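Local coordinates for protein V-type ATP synthase alpha chain (Nanoarchaeum equitans Kin4-M, PDB 5BN4) that forms the A subunit of a V-type rotary complex, an alpha/beta-family protein with a P-loop nucleotide-binding domain that here holds the ligand ANP, at residues Pro66-Leu71 with Glu181-Lys186; Thr202-Leu207 with His413-Asn418; Ile244-Gly249 with Val315-Asp320. All coordinates share one frame; numbering follows the deposited sequence.

Overall arrangement
Contact 1 and contact 3 both lean on helix 292-309: the small two-stranded sheet of contact 1 meets it through Ile69, Leu71, Trp182 and Ile184, the parallel strands of contact 3 through Ile244, Ile246, Ile248 and Val315. Their centres are 18 Å apart, and their nearest atoms about 8 Å. Contacts 2 and 3 share the nucleotide-binding domain, again with centres 18 Å apart, and reach different ends of ANP: Tyr414 lies against the base, Asp320 near the terminal phosphate. Contacts 1 and 2 lie on opposite sides of the chain's centre, their centres 35 Å apart, so contact 1 is remote from the base site.

Contact 1 (Pro66-Leu71 with Glu181-Lys186); sequences PLTIEL and EWPIRK
Ile69 and Trp182 form a hydrogen-bonded pair in the middle of a two-stranded antiparallel sheet, 68-71 against 180-183, with the non-hydrogen-bonded pairs Thr68-Pro183 and Glu70-Glu181 flanking it. Among the backbone bonds, Trp182 N gives to Ile69 O at 3.2 Å, while the return bond from Ile69 N to Trp182 O is weak. Two residues further along, Ile184 N reaches Leu67 O at 3.1 Å; the same oxygen also accepts from a water, which in turn takes the N-H of Arg185 and ties the turn Pro183-Lys186 to the strand.

Two of the apolar contacts centre on Ile184. Its first torsion (chi1 65°) sends CG1, and CD1 beyond it, to Leu67, where CD1 meets Leu67 CD2 at 3.6 Å; CG2, anti to the carbonyl carbon, meets Ile69 CG2 at 3.6 Å, and there the two side chains stand roughly perpendicular. On the far side of Ile69, Leu71 CD1 rests on Trp182 CB at 3.8 Å. Leu300, Thr303 and Tyr307 of helix 292-309 cover this apolar side.

The carboxylates of Glu70 and Glu181 share the other face, a like-charged pair that the salt bridge from Glu70 to Arg110 probably makes tolerable. Trp182 swings its indole toward the turn, where NE1 donates within the ring plane to Lys186 O at 2.6 Å.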
loop_
_atom_site.group_PDB
_atom_site.type_symbol
_atom_site.label_atom_id
_atom_site.label_comp_id
_atom_site.label_asym_id
_atom_site.label_seq_id
_atom_site.Cartn_x
_atom_site.Cartn_y
_atom_site.Cartn_z
ATOM N N PRO A 66 -17.731 13.966 -38.383
ATOM C CA PRO A 66 -17.431 13.443 -37.049
ATOM C C PRO A 66 -18.671 13.454 -36.165
ATOM O O PRO A 66 -19.781 13.640 -36.660
ATOM C CB PRO A 66 -16.417 14.452 -36.520
ATOM C CG PRO A 66 -16.860 15.740 -37.121
ATOM C CD PRO A 66 -17.409 15.402 -38.489
ATOM N N LEU A 67 -18.476 13.257 -34.866
ATOM C CA LEU A 67 -19.577 13.270 -33.914
ATOM C C LEU A 67 -20.008 14.709 -33.655
ATOM O O LEU A 67 -19.209 15.528 -33.200
ATOM C CB LEU A 67 -19.146 12.598 -32.610
ATOM C CG LEU A 67 -20.229 11.965 -31.736
ATOM C CD1 LEU A 67 -20.989 10.908 -32.515
ATOM C CD2 LEU A 67 -19.601 11.357 -30.495
ATOM N N THR A 68 -21.267 15.018 -33.953
ATOM C CA THR A 68 -21.763 16.386 -33.836
ATOM C C THR A 68 -23.034 16.488 -32.993
ATOM O O THR A 68 -23.541 15.490 -32.485
ATOM C CB THR A 68 -22.045 17.006 -35.220
ATOM O OG1 THR A 68 -23.110 16.292 -35.861
ATOM C CG2 THR A 68 -20.802 16.954 -36.097
ATOM N N ILE A 69 -23.539 17.711 -32.857
ATOM C CA ILE A 69 -24.781 17.967 -32.135
ATOM C C ILE A 69 -25.574 19.063 -32.846
ATOM O O ILE A 69 -24.999 20.038 -33.333
ATOM C CB ILE A 69 -24.512 18.360 -30.657
ATOM C CG1 ILE A 69 -25.820 18.651 -29.915
ATOM C CG2 ILE A 69 -23.587 19.565 -30.577
ATOM C CD1 ILE A 69 -26.778 17.480 -29.861
ATOM N N GLU A 70 -26.890 18.890 -32.930
ATOM C CA GLU A 70 -27.755 19.897 -33.538
ATOM C C GLU A 70 -27.978 21.053 -32.573
ATOM O O GLU A 70 -28.507 20.865 -31.477
ATOM C CB GLU A 70 -29.096 19.287 -33.948
ATOM C CG GLU A 70 -29.003 18.277 -35.081
ATOM C CD GLU A 70 -30.352 17.685 -35.446
ATOM O OE1 GLU A 70 -31.364 18.086 -34.834
ATOM O OE2 GLU A 70 -30.398 16.817 -36.343
ATOM N N LEU A 71 -27.576 22.249 -32.992
ATOM C CA LEU A 71 -27.646 23.427 -32.136
ATOM C C LEU A 71 -28.722 24.408 -32.589
ATOM O O LEU A 71 -28.488 25.241 -33.463
ATOM C CB LEU A 71 -26.285 24.122 -32.087
ATOM C CG LEU A 71 -25.143 23.274 -31.527
ATOM C CD1 LEU A 71 -23.834 24.042 -31.562
ATOM C CD2 LEU A 71 -25.466 22.823 -30.113
ATOM N N GLU A 181 -24.913 22.035 -37.094
ATOM C CA GLU A 181 -24.232 20.928 -36.438
ATOM C C GLU A 181 -22.783 21.280 -36.116
ATOM O O GLU A 181 -22.055 21.790 -36.968
ATOM C CB GLU A 181 -24.279 19.687 -37.327
ATOM C CG GLU A 181 -25.683 19.233 -37.679
ATOM C CD GLU A 181 -25.685 17.969 -38.512
ATOM O OE1 GLU A 181 -24.590 17.530 -38.922
ATOM O OE2 GLU A 181 -26.778 17.416 -38.754
ATOM N N TRP A 182 -22.368 21.003 -34.885
ATOM C CA TRP A 182 -21.005 21.301 -34.460
ATOM C C TRP A 182 -20.345 20.086 -33.817
ATOM O O TRP A 182 -20.965 19.397 -33.008
ATOM C CB TRP A 182 -20.991 22.481 -33.485
ATOM C CG TRP A 182 -19.612 22.978 -33.192
ATOM C CD1 TRP A 182 -18.805 22.597 -32.160
ATOM C CD2 TRP A 182 -18.870 23.941 -33.947
ATOM N NE1 TRP A 182 -17.607 23.267 -32.224
ATOM C CE2 TRP A 182 -17.622 24.099 -33.313
ATOM C CE3 TRP A 182 -19.141 24.687 -35.099
ATOM C CZ2 TRP A 182 -16.648 24.971 -33.790
ATOM C CZ3 TRP A 182 -18.173 25.553 -35.571
ATOM C CH2 TRP A 182 -16.942 25.689 -34.917
ATOM N N PRO A 183 -19.080 19.817 -34.181
ATOM C CA PRO A 183 -18.323 18.701 -33.601
ATOM C C PRO A 183 -18.156 18.875 -32.094
ATOM O O PRO A 183 -17.600 19.879 -31.651
ATOM C CB PRO A 183 -16.961 18.802 -34.297
ATOM C CG PRO A 183 -17.227 19.552 -35.558
ATOM C CD PRO A 183 -18.307 20.531 -35.211
ATOM N N ILE A 184 -18.628 17.902 -31.322
ATOM C CA ILE A 184 -18.613 18.012 -29.866
ATOM C C ILE A 184 -17.213 17.900 -29.257
ATOM O O ILE A 184 -17.014 18.240 -28.093
ATOM C CB ILE A 184 -19.557 16.989 -29.199
ATOM C CG1 ILE A 184 -19.083 15.560 -29.462
ATOM C CG2 ILE A 184 -20.979 17.175 -29.696
ATOM C CD1 ILE A 184 -19.906 14.516 -28.743
ATOM N N ARG A 185 -16.251 17.426 -30.043
ATOM C CA ARG A 185 -14.864 17.352 -29.590
ATOM C C ARG A 185 -14.112 18.631 -29.933
ATOM O O ARG A 185 -12.911 18.742 -29.688
ATOM C CB ARG A 185 -14.150 16.151 -30.215
ATOM C CG ARG A 185 -14.697 14.808 -29.779
ATOM C CD ARG A 185 -13.778 13.674 -30.197
ATOM N NE ARG A 185 -14.219 12.397 -29.645
ATOM C CZ ARG A 185 -13.929 11.975 -28.419
ATOM N NH1 ARG A 185 -13.193 12.731 -27.613
ATOM N NH2 ARG A 185 -14.373 10.799 -27.998
ATOM N N LYS A 186 -14.827 19.596 -30.500
ATOM C CA LYS A 186 -14.215 20.830 -30.972
ATOM C C LYS A 186 -14.814 22.046 -30.270
ATOM O O LYS A 186 -15.985 22.371 -30.469
ATOM C CB LYS A 186 -14.389 20.950 -32.487
ATOM C CG LYS A 186 -13.695 22.145 -33.119
ATOM C CD LYS A 186 -13.933 22.168 -34.620
ATOM C CE LYS A 186 -13.309 23.389 -35.273
ATOM N NZ LYS A 186 -13.589 23.426 -36.737
HETATM O O HOH W 1 -16.621 15.772 -32.417
#

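Contact 2 (Thr202-Leu207 with His413-Asn418); sequences TGTRVL and HYPAIN. With ANP (phosphoaminophosphonic acid-adenylate ester), chain C.
The loop that carries Tyr414, on the base side of the ANP pocket, makes a buried apolar contact in which Pro415 and Ile417 meet Thr204, Val206 and Leu207 at the start of helix 205-210. No hydrogen bond crosses between the two segments. Val206 and Ile417 make the main contact: CG2 methyl on CG2 methyl at 3.9 Å, and Val206 CG1 against the CG1 methylene of Ile417 at 4.0 Å. A chi1 of 65° places Val206 CG2 anti to the backbone N, where it meets Ile417 CG2. Pro415, which follows a cis peptide bond, presents CG to Thr204 CG2 at 4.1 Å, the two groups overlapping while pointing opposite ways. Leu207 CD2 touches Ile417 CD1 more loosely, at 4.4 Å.

Just ahead of the cis bond, the Tyr414 ring lies nearly parallel to the base, one face centred on ANP N9, where base meets ribose; CG and CD2 lie against C4, and Tyr414 CZ is 3.5 Å from ANP O4'. Tyr414 CB comes within 3.4 Å of ANP C5. Just before the weakly bonded start of the helix, Thr204 N donates to Thr202 OG1 in an ST turn. Gln491 bonds to the backbone of Tyr414 and to ANP. Helix 406-410 backs Tyr414, helix 229-239 receives Leu207 through Leu232 and Ile236, and helix 503-521 packs on Arg205.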
loop_
_atom_site.group_PDB
_atom_site.type_symbol
_atom_site.label_atom_id
_atom_site.label_comp_id
_atom_site.label_asym_id
_atom_site.label_seq_id
_atom_site.Cartn_x
_atom_site.Cartn_y
_atom_site.Cartn_z
ATOM N N THR A 202 -25.374 30.936 -6.700
ATOM C CA THR A 202 -26.252 29.779 -6.590
ATOM C C THR A 202 -27.371 30.129 -5.617
ATOM O O THR A 202 -27.554 31.294 -5.267
ATOM C CB THR A 202 -25.497 28.539 -6.071
ATOM O OG1 THR A 202 -25.173 28.714 -4.687
ATOM C CG2 THR A 202 -24.216 28.319 -6.862
ATOM N N GLY A 203 -28.119 29.127 -5.175
ATOM C CA GLY A 203 -29.129 29.354 -4.161
ATOM C C GLY A 203 -28.617 28.961 -2.790
ATOM O O GLY A 203 -29.313 29.116 -1.787
ATOM N N THR A 204 -27.386 28.459 -2.750
ATOM C CA THR A 204 -26.816 27.911 -1.526
ATOM C C THR A 204 -25.780 28.837 -0.888
ATOM O O THR A 204 -24.816 29.248 -1.533
ATOM C CB THR A 204 -26.197 26.524 -1.774
ATOM O OG1 THR A 204 -27.217 25.627 -2.234
ATOM C CG2 THR A 204 -25.584 25.975 -0.497
ATOM N N ARG A 205 -25.992 29.140 0.391
ATOM C CA ARG A 205 -25.205 30.133 1.123
ATOM C C ARG A 205 -23.707 29.851 1.154
ATOM O O ARG A 205 -22.899 30.740 0.881
ATOM C CB ARG A 205 -25.725 30.254 2.556
ATOM C CG ARG A 205 -27.229 30.390 2.639
ATOM C CD ARG A 205 -27.712 30.491 4.074
ATOM N NE ARG A 205 -29.163 30.370 4.136
ATOM C CZ ARG A 205 -29.806 29.243 4.420
ATOM N NH1 ARG A 205 -29.125 28.138 4.689
ATOM N NH2 ARG A 205 -31.130 29.225 4.442
ATOM N N VAL A 206 -23.344 28.619 1.493
ATOM C CA VAL A 206 -21.939 28.244 1.629
ATOM C C VAL A 206 -21.181 28.404 0.310
ATOM O O VAL A 206 -19.977 28.666 0.301
ATOM C CB VAL A 206 -21.788 26.801 2.177
ATOM C CG1 VAL A 206 -22.342 25.782 1.188
ATOM C CG2 VAL A 206 -20.336 26.497 2.514
ATOM N N LEU A 207 -21.895 28.270 -0.802
ATOM C CA LEU A 207 -21.276 28.379 -2.116
ATOM C C LEU A 207 -21.322 29.806 -2.644
ATOM O O LEU A 207 -20.671 30.124 -3.636
ATOM C CB LEU A 207 -21.953 27.435 -3.111
ATOM C CG LEU A 207 -21.947 25.946 -2.762
ATOM C CD1 LEU A 207 -22.435 25.120 -3.945
ATOM C CD2 LEU A 207 -20.562 25.494 -2.308
ATOM N N HIS A 413 -25.432 16.905 8.468
ATOM C CA HIS A 413 -25.120 18.313 8.261
ATOM C C HIS A 413 -25.020 18.573 6.762
ATOM O O HIS A 413 -23.969 18.360 6.157
ATOM C CB HIS A 413 -23.797 18.659 8.956
ATOM C CG HIS A 413 -23.279 20.035 8.653
ATOM N ND1 HIS A 413 -22.743 20.377 7.428
ATOM C CD2 HIS A 413 -23.186 21.139 9.427
ATOM C CE1 HIS A 413 -22.362 21.641 7.457
ATOM N NE2 HIS A 413 -22.616 22.129 8.657
ATOM N N TYR A 414 -26.117 19.028 6.168
ATOM C CA TYR A 414 -26.165 19.252 4.728
ATOM C C TYR A 414 -26.316 20.733 4.388
ATOM O O TYR A 414 -27.133 21.426 4.993
ATOM C CB TYR A 414 -27.311 18.458 4.105
ATOM C CG TYR A 414 -27.220 16.965 4.315
ATOM C CD1 TYR A 414 -26.156 16.236 3.802
ATOM C CD2 TYR A 414 -28.207 16.282 5.011
ATOM C CE1 TYR A 414 -26.072 14.869 3.987
ATOM C CE2 TYR A 414 -28.134 14.915 5.198
ATOM C CZ TYR A 414 -27.063 14.213 4.685
ATOM O OH TYR A 414 -26.985 12.850 4.871
ATOM N N PRO A 415 -25.535 21.222 3.409
ATOM C CA PRO A 415 -24.522 20.479 2.648
ATOM C C PRO A 415 -23.287 20.134 3.481
ATOM O O PRO A 415 -22.855 20.931 4.313
ATOM C CB PRO A 415 -24.139 21.454 1.528
ATOM C CG PRO A 415 -25.283 22.415 1.441
ATOM C CD PRO A 415 -25.760 22.565 2.847
ATOM N N ALA A 416 -22.729 18.950 3.247
ATOM C CA ALA A 416 -21.585 18.469 4.012
ATOM C C ALA A 416 -20.268 19.091 3.553
ATOM O O ALA A 416 -19.247 18.410 3.480
ATOM C CB ALA A 416 -21.506 16.952 3.937
ATOM N N ILE A 417 -20.292 20.385 3.249
ATOM C CA ILE A 417 -19.096 21.079 2.790
ATOM C C ILE A 417 -18.075 21.220 3.912
ATOM O O ILE A 417 -18.360 21.810 4.954
ATOM C CB ILE A 417 -19.431 22.477 2.230
ATOM C CG1 ILE A 417 -20.207 22.355 0.917
ATOM C CG2 ILE A 417 -18.160 23.283 2.013
ATOM C CD1 ILE A 417 -19.388 21.803 -0.230
ATOM N N ASN A 418 -16.887 20.665 3.697
ATOM C CA ASN A 418 -15.791 20.839 4.637
ATOM C C ASN A 418 -15.238 22.253 4.525
ATOM O O ASN A 418 -14.451 22.550 3.629
ATOM C CB ASN A 418 -14.683 19.822 4.370
ATOM C CG ASN A 418 -13.646 19.786 5.478
ATOM O OD1 ASN A 418 -12.848 20.711 5.629
ATOM N ND2 ASN A 418 -13.655 18.712 6.258
HETATM P PG ANP C . -24.801 10.827 -5.769
HETATM O O1G ANP C . -26.335 10.546 -5.701
HETATM O O2G ANP C . -24.439 11.450 -7.189
HETATM O O3G ANP C . -24.000 9.528 -5.607
HETATM P PB ANP C . -24.054 11.441 -3.126
HETATM O O1B ANP C . -22.803 12.214 -2.615
HETATM O O2B ANP C . -23.724 9.927 -3.084
HETATM N N3B ANP C . -24.413 11.987 -4.672
HETATM P PA ANP C . -26.645 12.324 -2.605
HETATM O O1A ANP C . -26.368 13.605 -3.421
HETATM O O2A ANP C . -27.421 11.311 -3.518
HETATM O O3A ANP C . -25.208 11.751 -2.157
HETATM O "O5'" ANP C . -27.435 12.640 -1.294
HETATM C "C5'" ANP C . -27.335 11.728 -0.195
HETATM C "C4'" ANP C . -28.285 12.153 0.902
HETATM O "O4'" ANP C . -27.952 13.402 1.389
HETATM C "C3'" ANP C . -29.715 12.190 0.379
HETATM O "O3'" ANP C . -30.461 11.182 0.873
HETATM C "C2'" ANP C . -30.262 13.491 0.824
HETATM O "O2'" ANP C . -31.433 13.390 1.568
HETATM C "C1'" ANP C . -29.151 14.099 1.644
HETATM N N9 ANP C . -28.955 15.528 1.401
HETATM C C8 ANP C . -27.989 16.081 0.648
HETATM N N7 ANP C . -28.118 17.392 0.654
HETATM C C5 ANP C . -29.163 17.732 1.404
HETATM C C6 ANP C . -29.753 18.940 1.762
HETATM N N6 ANP C . -29.203 20.169 1.273
HETATM N N1 ANP C . -30.830 18.951 2.562
HETATM C C2 ANP C . -31.368 17.801 3.038
HETATM N N3 ANP C . -30.819 16.606 2.711
HETATM C C4 ANP C . -29.723 16.543 1.902
#

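Contact 3 (Ile244-Gly249 with Val315-Asp320); sequences IVIYIG and VVVNAD. With ANP (phosphoaminophosphonic acid-adenylate ester), chain C.
Strands 244-249 and 315-320 run parallel, axes 4.8 Å apart at closest approach and directions differing by 13°, paired residue for residue from Ile244-Val315 to Gly249-Asp320 in the core sheet of a P-loop fold. Five nearly straight backbone hydrogen bonds join them, among them Ile248 N to Asn318 O at 2.8 Å.

On one face Ile244 and Ile246 lie alongside Val315 and Val317, with Ile248 CD1 crossing to Val317 CG1 at 3.7 Å. Helix 292-309 covers this face. The other face bears Val245, Val316, Tyr247, Asn318 and Asp320 and is covered by helix 229-239. Here Tyr247 CD2 rests on Asn318 CB at 3.6 Å, the side chains crossing nearly perpendicular, while the amide bonds to Asn233.

The place of Asp320, at the end of a largely hydrophobic strand, is consistent with a Walker B aspartate: a magnesium ion lies about 4 Å from its side chain. With CG anti to the backbone N (chi1 178°), the carboxylate reaches the phosphate end of ANP, Asp320 OD1 lying 3.3 Å from ANP O2G. Thr230 OG1 bonds to OD2. Tyr247 OH donates to the anti side of that same Asp320 OD2 at 3.2 Å, 30° out of the carboxylate plane.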
loop_
_atom_site.group_PDB
_atom_site.type_symbol
_atom_site.label_atom_id
_atom_site.label_comp_id
_atom_site.label_asym_id
_atom_site.label_seq_id
_atom_site.Cartn_x
_atom_site.Cartn_y
_atom_site.Cartn_z
ATOM N N ILE A 244 -29.212 29.762 -18.887
ATOM C CA ILE A 244 -29.376 28.377 -19.314
ATOM C C ILE A 244 -28.722 27.429 -18.316
ATOM O O ILE A 244 -27.593 27.657 -17.881
ATOM C CB ILE A 244 -28.764 28.146 -20.713
ATOM C CG1 ILE A 244 -29.525 28.947 -21.770
ATOM C CG2 ILE A 244 -28.770 26.668 -21.071
ATOM C CD1 ILE A 244 -30.993 28.601 -21.846
ATOM N N VAL A 245 -29.438 26.371 -17.952
ATOM C CA VAL A 245 -28.902 25.347 -17.064
ATOM C C VAL A 245 -28.833 23.999 -17.778
ATOM O O VAL A 245 -29.831 23.521 -18.315
ATOM C CB VAL A 245 -29.759 25.202 -15.792
ATOM C CG1 VAL A 245 -29.317 23.990 -14.982
ATOM C CG2 VAL A 245 -29.689 26.471 -14.956
ATOM N N ILE A 246 -27.649 23.395 -17.786
ATOM C CA ILE A 246 -27.464 22.081 -18.391
ATOM C C ILE A 246 -27.052 21.056 -17.341
ATOM O O ILE A 246 -25.984 21.171 -16.742
ATOM C CB ILE A 246 -26.383 22.114 -19.482
ATOM C CG1 ILE A 246 -26.732 23.147 -20.554
ATOM C CG2 ILE A 246 -26.211 20.736 -20.101
ATOM C CD1 ILE A 246 -25.681 23.271 -21.631
ATOM N N TYR A 247 -27.899 20.056 -17.113
ATOM C CA TYR A 247 -27.558 19.001 -16.166
ATOM C C TYR A 247 -27.219 17.700 -16.884
ATOM O O TYR A 247 -28.066 17.103 -17.549
ATOM C CB TYR A 247 -28.674 18.769 -15.142
ATOM C CG TYR A 247 -28.186 18.063 -13.893
ATOM C CD1 TYR A 247 -28.095 16.679 -13.844
ATOM C CD2 TYR A 247 -27.794 18.783 -12.773
ATOM C CE1 TYR A 247 -27.638 16.032 -12.711
ATOM C CE2 TYR A 247 -27.336 18.143 -11.636
ATOM C CZ TYR A 247 -27.260 16.768 -11.611
ATOM O OH TYR A 247 -26.805 16.127 -10.479
ATOM N N ILE A 248 -25.969 17.272 -16.739
ATOM C CA ILE A 248 -25.481 16.059 -17.379
ATOM C C ILE A 248 -25.467 14.898 -16.393
ATOM O O ILE A 248 -24.745 14.926 -15.393
ATOM C CB ILE A 248 -24.055 16.255 -17.935
ATOM C CG1 ILE A 248 -24.001 17.479 -18.850
ATOM C CG2 ILE A 248 -23.585 15.004 -18.669
ATOM C CD1 ILE A 248 -22.615 17.786 -19.380
ATOM N N GLY A 249 -26.274 13.882 -16.677
ATOM C CA GLY A 249 -26.286 12.670 -15.882
ATOM C C GLY A 249 -25.262 11.690 -16.418
ATOM O O GLY A 249 -25.572 10.854 -17.268
ATOM N N VAL A 315 -24.409 30.525 -19.127
ATOM C CA VAL A 315 -24.741 29.106 -19.085
ATOM C C VAL A 315 -23.990 28.398 -17.961
ATOM O O VAL A 315 -22.814 28.675 -17.718
ATOM C CB VAL A 315 -24.377 28.417 -20.416
ATOM C CG1 VAL A 315 -24.970 27.020 -20.479
ATOM C CG2 VAL A 315 -24.852 29.250 -21.592
ATOM N N VAL A 316 -24.671 27.484 -17.277
ATOM C CA VAL A 316 -24.025 26.659 -16.262
ATOM C C VAL A 316 -24.167 25.173 -16.600
ATOM O O VAL A 316 -25.224 24.725 -17.046
ATOM C CB VAL A 316 -24.565 26.957 -14.840
ATOM C CG1 VAL A 316 -26.053 26.665 -14.747
ATOM C CG2 VAL A 316 -23.791 26.165 -13.792
ATOM N N VAL A 317 -23.088 24.422 -16.408
ATOM C CA VAL A 317 -23.088 22.992 -16.689
ATOM C C VAL A 317 -22.736 22.188 -15.440
ATOM O O VAL A 317 -21.661 22.358 -14.865
ATOM C CB VAL A 317 -22.100 22.635 -17.829
ATOM C CG1 VAL A 317 -21.890 21.133 -17.911
ATOM C CG2 VAL A 317 -22.595 23.179 -19.160
ATOM N N ASN A 318 -23.653 21.320 -15.022
ATOM C CA ASN A 318 -23.409 20.409 -13.909
ATOM C C ASN A 318 -23.136 18.993 -14.408
ATOM O O ASN A 318 -23.983 18.386 -15.064
ATOM C CB ASN A 318 -24.601 20.400 -12.949
ATOM C CG ASN A 318 -24.913 21.774 -12.389
ATOM O OD1 ASN A 318 -25.622 22.564 -13.012
ATOM N ND2 ASN A 318 -24.388 22.063 -11.202
ATOM N N ALA A 319 -21.954 18.471 -14.097
ATOM C CA ALA A 319 -21.566 17.137 -14.542
ATOM C C ALA A 319 -21.522 16.144 -13.382
ATOM O O ALA A 319 -20.613 16.181 -12.553
ATOM C CB ALA A 319 -20.219 17.185 -15.254
ATOM N N ASP A 320 -22.508 15.253 -13.339
ATOM C CA ASP A 320 -22.635 14.300 -12.242
ATOM C C ASP A 320 -22.648 12.860 -12.754
ATOM O O ASP A 320 -23.673 12.381 -13.235
ATOM C CB ASP A 320 -23.912 14.591 -11.446
ATOM C CG ASP A 320 -24.141 13.603 -10.316
ATOM O OD1 ASP A 320 -23.153 13.046 -9.794
ATOM O OD2 ASP A 320 -25.315 13.390 -9.946
HETATM P PG ANP C . -24.801 10.827 -5.769
HETATM O O1G ANP C . -26.335 10.546 -5.701
HETATM O O2G ANP C . -24.439 11.450 -7.189
HETATM O O3G ANP C . -24.000 9.528 -5.607
HETATM P PB ANP C . -24.054 11.441 -3.126
HETATM O O1B ANP C . -22.803 12.214 -2.615
HETATM O O2B ANP C . -23.724 9.927 -3.084
HETATM N N3B ANP C . -24.413 11.987 -4.672
HETATM P PA ANP C . -26.645 12.324 -2.605
HETATM O O1A ANP C . -26.368 13.605 -3.421
HETATM O O2A ANP C . -27.421 11.311 -3.518
HETATM O O3A ANP C . -25.208 11.751 -2.157
HETATM O "O5'" ANP C . -27.435 12.640 -1.294
HETATM C "C5'" ANP C . -27.335 11.728 -0.195
HETATM C "C4'" ANP C . -28.285 12.153 0.902
HETATM O "O4'" ANP C . -27.952 13.402 1.389
HETATM C "C3'" ANP C . -29.715 12.190 0.379
HETATM O "O3'" ANP C . -30.461 11.182 0.873
HETATM C "C2'" ANP C . -30.262 13.491 0.824
HETATM O "O2'" ANP C . -31.433 13.390 1.568
HETATM C "C1'" ANP C . -29.151 14.099 1.644
HETATM N N9 ANP C . -28.955 15.528 1.401
HETATM C C8 ANP C . -27.989 16.081 0.648
HETATM N N7 ANP C . -28.118 17.392 0.654
HETATM C C5 ANP C . -29.163 17.732 1.404
HETATM C C6 ANP C . -29.753 18.940 1.762
HETATM N N6 ANP C . -29.203 20.169 1.273
HETATM N N1 ANP C . -30.830 18.951 2.562
HETATM C C2 ANP C . -31.368 17.801 3.038
HETATM N N3 ANP C . -30.819 16.606 2.711
HETATM C C4 ANP C . -29.723 16.543 1.902
#